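Local coordinates for hypothetical protein aq_1956 (Aquifex aeolicus, PDB 2YVT) that is of unknown function but belongs to the calcineurin-like metallophosphoesterase superfamily, whose members typically hydrolyse phosphoesters, at residues 11-17 against 235-240; 38-44 against 94-100. All coordinates share one frame; numbering follows the deposited sequence.

Interaction 1: residues 11-17 against 235-240; sequences IKNFKER and NPGEFE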
ATOM      1  N   ILE A  11       2.326  -7.106  -4.012  1.00  7.32           N
ATOM      2  CA  ILE A  11       0.896  -7.263  -4.285  1.00  8.27           C
ATOM      3  C   ILE A  11       0.139  -6.026  -3.797  1.00  8.44           C
ATOM      4  O   ILE A  11       0.665  -5.226  -3.012  1.00  7.98           O
ATOM      5  CB  ILE A  11       0.300  -8.541  -3.621  1.00  8.67           C
ATOM      6  CG1 ILE A  11       0.322  -8.435  -2.084  1.00  9.24           C
ATOM      7  CG2 ILE A  11       1.019  -9.788  -4.130  1.00  9.83           C
ATOM      8  CD1 ILE A  11      -0.454  -9.558  -1.384  1.00  9.58           C
ATOM      9  N   LYS A  12      -1.096  -5.873  -4.264  1.00  7.21           N
ATOM     10  CA  LYS A  12      -1.973  -4.802  -3.789  1.00  8.59           C
ATOM     11  C   LYS A  12      -3.405  -5.303  -3.706  1.00  7.92           C
ATOM     12  O   LYS A  12      -3.772  -6.264  -4.392  1.00  9.14           O
ATOM     13  CB  LYS A  12      -1.858  -3.531  -4.654  1.00  9.57           C
ATOM     14  CG  LYS A  12      -2.356  -3.633  -6.113  1.00 11.69           C
ATOM     15  CD  LYS A  12      -3.780  -3.139  -6.273  1.00 12.06           C
ATOM     16  CE  LYS A  12      -4.246  -3.229  -7.726  1.00  9.77           C
ATOM     17  NZ  LYS A  12      -4.012  -1.948  -8.470  1.00 10.86           N
ATOM     18  N   ASN A  13      -4.201  -4.648  -2.865  1.00  8.50           N
ATOM     19  CA  ASN A  13      -5.598  -5.031  -2.635  1.00  7.46           C
ATOM     20  C   ASN A  13      -5.726  -6.495  -2.219  1.00  7.85           C
ATOM     21  O   ASN A  13      -6.416  -7.292  -2.867  1.00  9.84           O
ATOM     22  CB  ASN A  13      -6.477  -4.704  -3.856  1.00  8.65           C
ATOM     23  CG  ASN A  13      -6.837  -3.228  -3.941  1.00  9.35           C
ATOM     24  OD1 ASN A  13      -6.904  -2.525  -2.924  1.00 11.04           O
ATOM     25  ND2 ASN A  13      -7.104  -2.757  -5.157  1.00 11.01           N
ATOM     26  N   PHE A  14      -5.053  -6.830  -1.119  1.00  7.56           N
ATOM     27  CA  PHE A  14      -5.180  -8.149  -0.493  1.00  8.15           C
ATOM     28  C   PHE A  14      -6.654  -8.471  -0.221  1.00  9.19           C
ATOM     29  O   PHE A  14      -7.104  -9.593  -0.481  1.00 10.61           O
ATOM     30  CB  PHE A  14      -4.338  -8.216   0.788  1.00  9.50           C
ATOM     31  CG  PHE A  14      -4.544  -9.466   1.571  1.00  9.95           C
ATOM     32  CD1 PHE A  14      -4.033 -10.675   1.109  1.00 10.40           C
ATOM     33  CD2 PHE A  14      -5.251  -9.440   2.774  1.00 11.56           C
ATOM     34  CE1 PHE A  14      -4.239 -11.845   1.834  1.00 10.63           C
ATOM     35  CE2 PHE A  14      -5.468 -10.608   3.503  1.00 10.85           C
ATOM     36  CZ  PHE A  14      -4.960 -11.811   3.031  1.00 10.65           C
ATOM     37  N   LYS A  15      -7.389  -7.481   0.295  1.00  9.62           N
ATOM     38  CA  LYS A  15      -8.853  -7.549   0.461  1.00 10.82           C
ATOM     39  C   LYS A  15      -9.313  -8.866   1.094  1.00 10.79           C
ATOM     40  O   LYS A  15     -10.244  -9.525   0.620  1.00 11.93           O
ATOM     41  CB  LYS A  15      -9.574  -7.291  -0.874  1.00 11.94           C
ATOM     42  CG  LYS A  15      -9.542  -5.834  -1.318  1.00 14.60           C
ATOM     43  CD  LYS A  15     -10.287  -5.607  -2.630  1.00 15.07           C
ATOM     44  CE  LYS A  15     -10.181  -4.153  -3.078  1.00 18.27           C
ATOM     45  NZ  LYS A  15     -11.145  -3.803  -4.180  1.00 20.86           N
ATOM     46  N   GLU A  16      -8.631  -9.242   2.170  1.00  9.83           N
ATOM     47  CA  GLU A  16      -8.996 -10.412   2.979  1.00 11.56           C
ATOM     48  C   GLU A  16      -8.963 -11.750   2.212  1.00 10.62           C
ATOM     49  O   GLU A  16      -9.681 -12.695   2.567  1.00 11.88           O
ATOM     50  CB  GLU A  16     -10.356 -10.187   3.654  1.00 11.73           C
ATOM     51  CG  GLU A  16     -10.427  -8.876   4.423  1.00 12.80           C
ATOM     52  CD  GLU A  16     -11.743  -8.646   5.132  1.00 13.79           C
ATOM     53  OE1 GLU A  16     -12.546  -9.606   5.305  1.00 15.15           O
ATOM     54  OE2 GLU A  16     -11.969  -7.477   5.510  1.00 14.70           O
ATOM     55  N   ARG A  17      -8.126 -11.830   1.178  1.00 11.00           N
ATOM     56  CA  ARG A  17      -8.025 -13.044   0.361  1.00 10.69           C
ATOM     57  C   ARG A  17      -7.026 -14.053   0.927  1.00 10.65           C
ATOM     58  O   ARG A  17      -6.020 -14.415   0.302  1.00 10.69           O
ATOM     59  CB  ARG A  17      -7.788 -12.719  -1.125  1.00 11.83           C
ATOM     60  CG  ARG A  17      -8.957 -11.943  -1.772  1.00 11.46           C
ATOM     61  CD  ARG A  17     -10.303 -12.696  -1.653  1.00 12.16           C
ATOM     62  NE  ARG A  17     -10.229 -13.983  -2.343  1.00 11.67           N
ATOM     63  CZ  ARG A  17     -10.410 -14.128  -3.657  1.00 12.28           C
ATOM     64  NH1 ARG A  17     -10.717 -13.075  -4.410  1.00 12.00           N
ATOM     65  NH2 ARG A  17     -10.298 -15.324  -4.215  1.00 11.11           N
ATOM     66  N   ASN A 235       2.454  -0.745 -10.662  1.00  8.27           N
ATOM     67  CA  ASN A 235       1.205  -1.157 -10.032  1.00  8.29           C
ATOM     68  C   ASN A 235       1.021  -2.647 -10.323  1.00  8.62           C
ATOM     69  O   ASN A 235       0.827  -3.035 -11.479  1.00  9.29           O
ATOM     70  CB  ASN A 235       0.018  -0.342 -10.538  1.00  9.22           C
ATOM     71  CG  ASN A 235      -1.181  -0.460  -9.627  1.00  9.47           C
ATOM     72  OD1 ASN A 235      -1.405  -1.515  -9.024  1.00 10.99           O
ATOM     73  ND2 ASN A 235      -1.958   0.618  -9.512  1.00  9.61           N
ATOM     74  N   PRO A 236       1.121  -3.488  -9.286  1.00  9.00           N
ATOM     75  CA  PRO A 236       1.106  -4.946  -9.514  1.00  9.53           C
ATOM     76  C   PRO A 236      -0.166  -5.506 -10.149  1.00  9.91           C
ATOM     77  O   PRO A 236      -0.137  -6.615 -10.664  1.00 11.43           O
ATOM     78  CB  PRO A 236       1.266  -5.530  -8.103  1.00 10.98           C
ATOM     79  CG  PRO A 236       1.801  -4.415  -7.265  1.00 12.55           C
ATOM     80  CD  PRO A 236       1.293  -3.143  -7.862  1.00 10.81           C
ATOM     81  N   GLY A 237      -1.265  -4.754 -10.108  1.00  9.30           N
ATOM     82  CA  GLY A 237      -2.565  -5.287 -10.519  1.00  9.61           C
ATOM     83  C   GLY A 237      -3.213  -6.008  -9.353  1.00  9.56           C
ATOM     84  O   GLY A 237      -2.626  -6.105  -8.263  1.00  9.00           O
ATOM     85  N   GLU A 238      -4.418  -6.517  -9.577  1.00  8.48           N
ATOM     86  CA  GLU A 238      -5.257  -6.991  -8.472  1.00  8.79           C
ATOM     87  C   GLU A 238      -4.867  -8.362  -7.950  1.00  8.97           C
ATOM     88  O   GLU A 238      -4.883  -9.346  -8.693  1.00  9.67           O
ATOM     89  CB  GLU A 238      -6.726  -7.035  -8.907  1.00  9.32           C
ATOM     90  CG  GLU A 238      -7.294  -5.681  -9.302  1.00 10.61           C
ATOM     91  CD  GLU A 238      -7.498  -4.720  -8.130  1.00 12.19           C
ATOM     92  OE1 GLU A 238      -7.438  -5.135  -6.954  1.00 12.50           O
ATOM     93  OE2 GLU A 238      -7.735  -3.532  -8.399  1.00 15.09           O
ATOM     94  N   PHE A 239      -4.564  -8.436  -6.654  1.00  7.88           N
ATOM     95  CA  PHE A 239      -4.343  -9.723  -6.007  1.00  8.29           C
ATOM     96  C   PHE A 239      -5.521 -10.702  -6.214  1.00 10.25           C
ATOM     97  O   PHE A 239      -5.293 -11.911  -6.370  1.00 10.47           O
ATOM     98  CB  PHE A 239      -4.054  -9.514  -4.523  1.00  9.83           C
ATOM     99  CG  PHE A 239      -3.582 -10.745  -3.812  1.00  9.59           C
ATOM    100  CD1 PHE A 239      -2.373 -11.345  -4.161  1.00 10.67           C
ATOM    101  CD2 PHE A 239      -4.323 -11.281  -2.756  1.00 10.33           C
ATOM    102  CE1 PHE A 239      -1.922 -12.474  -3.484  1.00 10.94           C
ATOM    103  CE2 PHE A 239      -3.862 -12.414  -2.067  1.00 10.22           C
ATOM    104  CZ  PHE A 239      -2.664 -13.005  -2.442  1.00 10.58           C
ATOM    105  N   GLU A 240      -6.754 -10.177  -6.257  1.00 10.50           N
ATOM    106  CA  GLU A 240      -7.958 -11.008  -6.511  1.00 12.51           C
ATOM    107  C   GLU A 240      -7.948 -11.674  -7.881  1.00 13.04           C
ATOM    108  O   GLU A 240      -8.707 -12.621  -8.126  1.00 15.38           O
ATOM    109  CB  GLU A 240      -9.230 -10.177  -6.552  1.00 16.49           C
ATOM    110  CG  GLU A 240      -9.609  -9.335  -5.417  1.00 22.22           C
ATOM    111  CD  GLU A 240     -10.798  -8.469  -5.830  1.00 24.68           C
ATOM    112  OE1 GLU A 240     -11.710  -8.289  -5.020  1.00 26.29           O
ATOM    113  OE2 GLU A 240     -10.828  -7.986  -6.995  1.00 27.87           O
TER
HETATM  114  O   HOH W   1      -1.425  -7.802  -6.449  1.00  9.17           O
HETATM  115  O   HOH W   2     -10.337  -5.322  -6.228  1.00 36.87           O
HETATM  116  O   HOH W   3      -9.533 -14.939  -6.993  1.00 13.10           O
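The ring of Phe239 meets both Ile11 and Phe14. Ile11 CD1 lies over one face, 3.9 Å from the centroid of the Phe239 ring and 16° off its normal, a CH-pi contact. CG1 of Ile11 sits between its own backbone N and carbonyl carbon (chi1 66°), which carries CD1 over the ring, while CG2 reaches Phe239 CD1. Phe14 runs alongside Phe239, pointing the same way. The two ring planes are 34° apart, and Phe14 CD1 is 3.6 Å from Phe239 CE2. The carbonyl O of Arg17 meets the Phe239 ring at its edge. The backbone bond from Phe239 N to Lys12 O, 3.2 Å, anchors the base of this side chain. The C-terminal end of strand 7-12 and its loop thereby join the loop between strands 231-235 and 243-248.

The polar half lies beside Lys12. Its chain bends at chi2 and chi4, and CE passes 3.3 Å from Gly237 O. Lys12 NZ then donates to Asn235 OD1 at 2.7 Å, tilted from the carbonyl plane. The carbonyls of His220 and Gly222 also accept from NZ. The Asn13 amide and Glu238 carboxylate are nearly coplanar, and Asn13 ND2 donates to Glu238 OE1 at 3.0 Å on the syn side. Asn13 OD1 takes Asn41 N. Thus the buried Lys12 ammonium is met by three oxygens, and Glu238 OE2, 4.0 Å from Lys12 NZ, would probably add electrostatic stabilisation.

Interaction 2: residues 38-44 against 94-100; sequences VVGNILK and VVPGKND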
ATOM      1  N   VAL A  38       3.293  -5.549   0.604  1.00  7.37           N
ATOM      2  CA  VAL A  38       1.832  -5.682   0.550  1.00  7.76           C
ATOM      3  C   VAL A  38       1.241  -4.286   0.646  1.00  8.04           C
ATOM      4  O   VAL A  38       1.348  -3.633   1.689  1.00  8.04           O
ATOM      5  CB  VAL A  38       1.258  -6.558   1.692  1.00  7.91           C
ATOM      6  CG1 VAL A  38      -0.237  -6.728   1.515  1.00  9.17           C
ATOM      7  CG2 VAL A  38       1.941  -7.937   1.721  1.00  8.34           C
ATOM      8  N   VAL A  39       0.654  -3.820  -0.458  1.00  8.18           N
ATOM      9  CA  VAL A  39      -0.061  -2.548  -0.458  1.00  8.48           C
ATOM     10  C   VAL A  39      -1.529  -2.853  -0.188  1.00  8.10           C
ATOM     11  O   VAL A  39      -2.056  -3.868  -0.664  1.00  8.37           O
ATOM     12  CB  VAL A  39       0.079  -1.804  -1.815  1.00  7.84           C
ATOM     13  CG1 VAL A  39      -0.565  -0.409  -1.738  1.00  8.57           C
ATOM     14  CG2 VAL A  39       1.546  -1.694  -2.228  1.00  9.59           C
ATOM     15  N   GLY A  40      -2.188  -1.995   0.587  1.00  8.38           N
ATOM     16  CA  GLY A  40      -3.610  -2.163   0.841  1.00  8.76           C
ATOM     17  C   GLY A  40      -4.432  -2.063  -0.443  1.00  8.55           C
ATOM     18  O   GLY A  40      -3.892  -1.795  -1.516  1.00  8.45           O
ATOM     19  N   ASN A  41      -5.743  -2.265  -0.355  1.00  8.55           N
ATOM     20  CA  ASN A  41      -6.452  -2.534   0.881  1.00  8.42           C
ATOM     21  C   ASN A  41      -6.218  -3.913   1.457  1.00  7.90           C
ATOM     22  O   ASN A  41      -6.269  -4.916   0.735  1.00  9.30           O
ATOM     23  CB  ASN A  41      -7.941  -2.359   0.622  1.00  9.02           C
ATOM     24  CG  ASN A  41      -8.255  -0.974   0.128  1.00 10.47           C
ATOM     25  OD1 ASN A  41      -8.658  -0.756  -1.045  1.00 14.35           O
ATOM     26  ND2 ASN A  41      -8.012  -0.014   0.984  1.00  8.12           N
ATOM     27  N   ILE A  42      -5.970  -3.949   2.762  1.00  8.75           N
ATOM     28  CA  ILE A  42      -5.910  -5.209   3.503  1.00  8.87           C
ATOM     29  C   ILE A  42      -7.331  -5.686   3.799  1.00  9.13           C
ATOM     30  O   ILE A  42      -7.672  -6.844   3.547  1.00 10.63           O
ATOM     31  CB  ILE A  42      -5.102  -5.071   4.807  1.00  9.22           C
ATOM     32  CG1 ILE A  42      -3.648  -4.720   4.479  1.00 12.09           C
ATOM     33  CG2 ILE A  42      -5.181  -6.368   5.625  1.00 10.82           C
ATOM     34  CD1 ILE A  42      -2.910  -4.005   5.573  1.00 15.57           C
ATOM     35  N   LEU A  43      -8.145  -4.773   4.319  1.00  9.69           N
ATOM     36  CA  LEU A  43      -9.543  -5.049   4.666  1.00  9.62           C
ATOM     37  C   LEU A  43     -10.522  -4.685   3.562  1.00 11.02           C
ATOM     38  O   LEU A  43     -10.219  -3.879   2.680  1.00 12.63           O
ATOM     39  CB  LEU A  43      -9.933  -4.240   5.901  1.00 10.30           C
ATOM     40  CG  LEU A  43      -9.124  -4.481   7.171  1.00 10.54           C
ATOM     41  CD1 LEU A  43      -9.630  -3.571   8.281  1.00 12.41           C
ATOM     42  CD2 LEU A  43      -9.185  -5.954   7.589  1.00 13.40           C
ATOM     43  N   LYS A  44     -11.705  -5.289   3.628  1.00 11.64           N
ATOM     44  CA  LYS A  44     -12.842  -4.822   2.850  1.00 12.85           C
ATOM     45  C   LYS A  44     -13.459  -3.615   3.569  1.00 12.69           C
ATOM     46  O   LYS A  44     -13.461  -2.508   3.031  1.00 13.38           O
ATOM     47  CB  LYS A  44     -13.865  -5.934   2.665  1.00 15.63           C
ATOM     48  CG  LYS A  44     -13.356  -7.143   1.903  1.00 19.83           C
ATOM     49  CD  LYS A  44     -14.543  -7.874   1.286  1.00 23.04           C
ATOM     50  CE  LYS A  44     -14.567  -9.327   1.656  1.00 25.45           C
ATOM     51  NZ  LYS A  44     -15.848  -9.934   1.182  1.00 26.21           N
ATOM     52  N   VAL A  94       4.428  -3.326   4.712  1.00  7.80           N
ATOM     53  CA  VAL A  94       2.980  -3.231   4.549  1.00  8.28           C
ATOM     54  C   VAL A  94       2.589  -1.758   4.577  1.00  8.23           C
ATOM     55  O   VAL A  94       3.017  -1.023   5.458  1.00  8.80           O
ATOM     56  CB  VAL A  94       2.245  -3.980   5.688  1.00  8.80           C
ATOM     57  CG1 VAL A  94       0.730  -3.813   5.565  1.00  9.48           C
ATOM     58  CG2 VAL A  94       2.627  -5.467   5.695  1.00  9.92           C
ATOM     59  N   VAL A  95       1.762  -1.341   3.616  1.00  7.08           N
ATOM     60  CA  VAL A  95       1.289   0.048   3.530  1.00  7.17           C
ATOM     61  C   VAL A  95      -0.246   0.019   3.461  1.00  7.04           C
ATOM     62  O   VAL A  95      -0.798  -0.644   2.593  1.00  8.31           O
ATOM     63  CB  VAL A  95       1.892   0.769   2.302  1.00  7.43           C
ATOM     64  CG1 VAL A  95       1.316   2.172   2.165  1.00  9.47           C
ATOM     65  CG2 VAL A  95       3.416   0.808   2.417  1.00  9.14           C
ATOM     66  N   PRO A  96      -0.932   0.698   4.402  1.00  7.54           N
ATOM     67  CA  PRO A  96      -2.384   0.551   4.480  1.00  7.16           C
ATOM     68  C   PRO A  96      -3.132   1.233   3.343  1.00  7.01           C
ATOM     69  O   PRO A  96      -2.661   2.242   2.785  1.00  7.85           O
ATOM     70  CB  PRO A  96      -2.727   1.220   5.824  1.00  7.23           C
ATOM     71  CG  PRO A  96      -1.667   2.258   5.994  1.00  8.96           C
ATOM     72  CD  PRO A  96      -0.419   1.618   5.439  1.00  7.84           C
ATOM     73  N   GLY A  97      -4.296   0.678   3.006  1.00  6.70           N
ATOM     74  CA  GLY A  97      -5.166   1.282   2.012  1.00  7.45           C
ATOM     75  C   GLY A  97      -6.260   2.161   2.605  1.00  7.69           C
ATOM     76  O   GLY A  97      -6.328   2.384   3.829  1.00  7.84           O
ATOM     77  N   LYS A  98      -7.109   2.686   1.726  1.00  7.50           N
ATOM     78  CA  LYS A  98      -8.244   3.512   2.127  1.00  8.77           C
ATOM     79  C   LYS A  98      -9.137   2.827   3.167  1.00  7.94           C
ATOM     80  O   LYS A  98      -9.700   3.489   4.032  1.00  9.33           O
ATOM     81  CB  LYS A  98      -9.043   3.875   0.879  1.00 10.37           C
ATOM     82  CG  LYS A  98     -10.320   4.639   1.082  1.00 14.39           C
ATOM     83  CD  LYS A  98     -11.024   4.874  -0.267  1.00 14.98           C
ATOM     84  CE  LYS A  98     -11.135   3.592  -1.127  1.00 18.60           C
ATOM     85  NZ  LYS A  98     -10.051   3.359  -2.151  1.00 21.54           N
ATOM     86  N   ASN A  99      -9.266   1.506   3.090  1.00  8.70           N
ATOM     87  CA  ASN A  99     -10.200   0.804   3.977  1.00  8.57           C
ATOM     88  C   ASN A  99      -9.554   0.223   5.230  1.00  8.55           C
ATOM     89  O   ASN A  99     -10.196  -0.503   5.999  1.00  9.81           O
ATOM     90  CB  ASN A  99     -10.943  -0.278   3.204  1.00 10.51           C
ATOM     91  CG  ASN A  99     -11.791   0.299   2.103  1.00 12.00           C
ATOM     92  OD1 ASN A  99     -11.516   0.087   0.920  1.00 14.10           O
ATOM     93  ND2 ASN A  99     -12.795   1.076   2.478  1.00 12.94           N
ATOM     94  N   ASP A 100      -8.286   0.557   5.442  1.00  8.94           N
ATOM     95  CA  ASP A 100      -7.542   0.005   6.567  1.00  7.50           C
ATOM     96  C   ASP A 100      -7.570   0.994   7.720  1.00  8.56           C
ATOM     97  O   ASP A 100      -6.567   1.608   8.096  1.00 10.88           O
ATOM     98  CB  ASP A 100      -6.146  -0.395   6.105  1.00  9.19           C
ATOM     99  CG  ASP A 100      -6.203  -1.512   5.085  1.00  8.48           C
ATOM    100  OD1 ASP A 100      -7.108  -2.361   5.222  1.00  9.99           O
ATOM    101  OD2 ASP A 100      -5.384  -1.533   4.142  1.00  8.83           O
TER
HETATM  102  O   HOH W   4     -11.165  -2.844   0.301  1.00 15.66           O
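Val38-Val39 and Val94-Val95 pair as parallel strands, with Val95 N donating to Val38 O at 3.0 Å and Gly40 N to Val95 O at 2.8 Å. Beyond the strand ends the two loops meet around the Asp100 carboxylate. Each of its oxygens takes a backbone N-H on its syn lone pair. OD2 of Asp100 binds Ile42 N at 2.8 Å, almost straight at 175°, and Asp100 OD1 binds Leu43 N at 2.8 Å. Asp100 OD2 also accepts from Gly97 N at 2.7 Å, on its anti side, so one carboxylate fixes both loops.

Ile42 crosses Asp100 at about a right angle. Its CG1 lies beside the backbone N (chi1 -63°), and CD1 extends to Val94 CG1 at 3.6 Å. Leu43 lays CB and CG against Asp100 OD1. Asn99 comes up to Lys44 O with its CB, and a water links Asn99 OD1 to Leu43 O. Asn99 ND2 binds Glu49.

Helices 46-57 and 65-86 join the strands, a beta-alpha-beta crossover. Val39 and Val95 face Ile179 of strand 175-180. Val38, on the opposite face, packs on Phe81 of helix 65-86; in the loops, Ile42 touches Phe81 and, like Asp100, Phe106 of helix 103-112.

How the interactions relate
From the N terminus, strand 7-12 runs into the loop of 11-17, and strand 35-39 then leads into 38-44. Interaction 2 closes the loop from 38-44 to 94-100, which is largely helical. It is nested inside the much longer loop closed by interaction 1, which returns at 235-240. Strands 7-12, 35-39 and 91-95 are consecutive neighbours in one sheet. Interaction 1 joins the first of them to the loop after strand 231-235 of the second sheet. The two contacts touch directly: Lys15 N probably donates to Asn41 O, and Phe14 packs on Ile42 O. Together they link adjacent strand-end loops within the metallophosphoesterase fold.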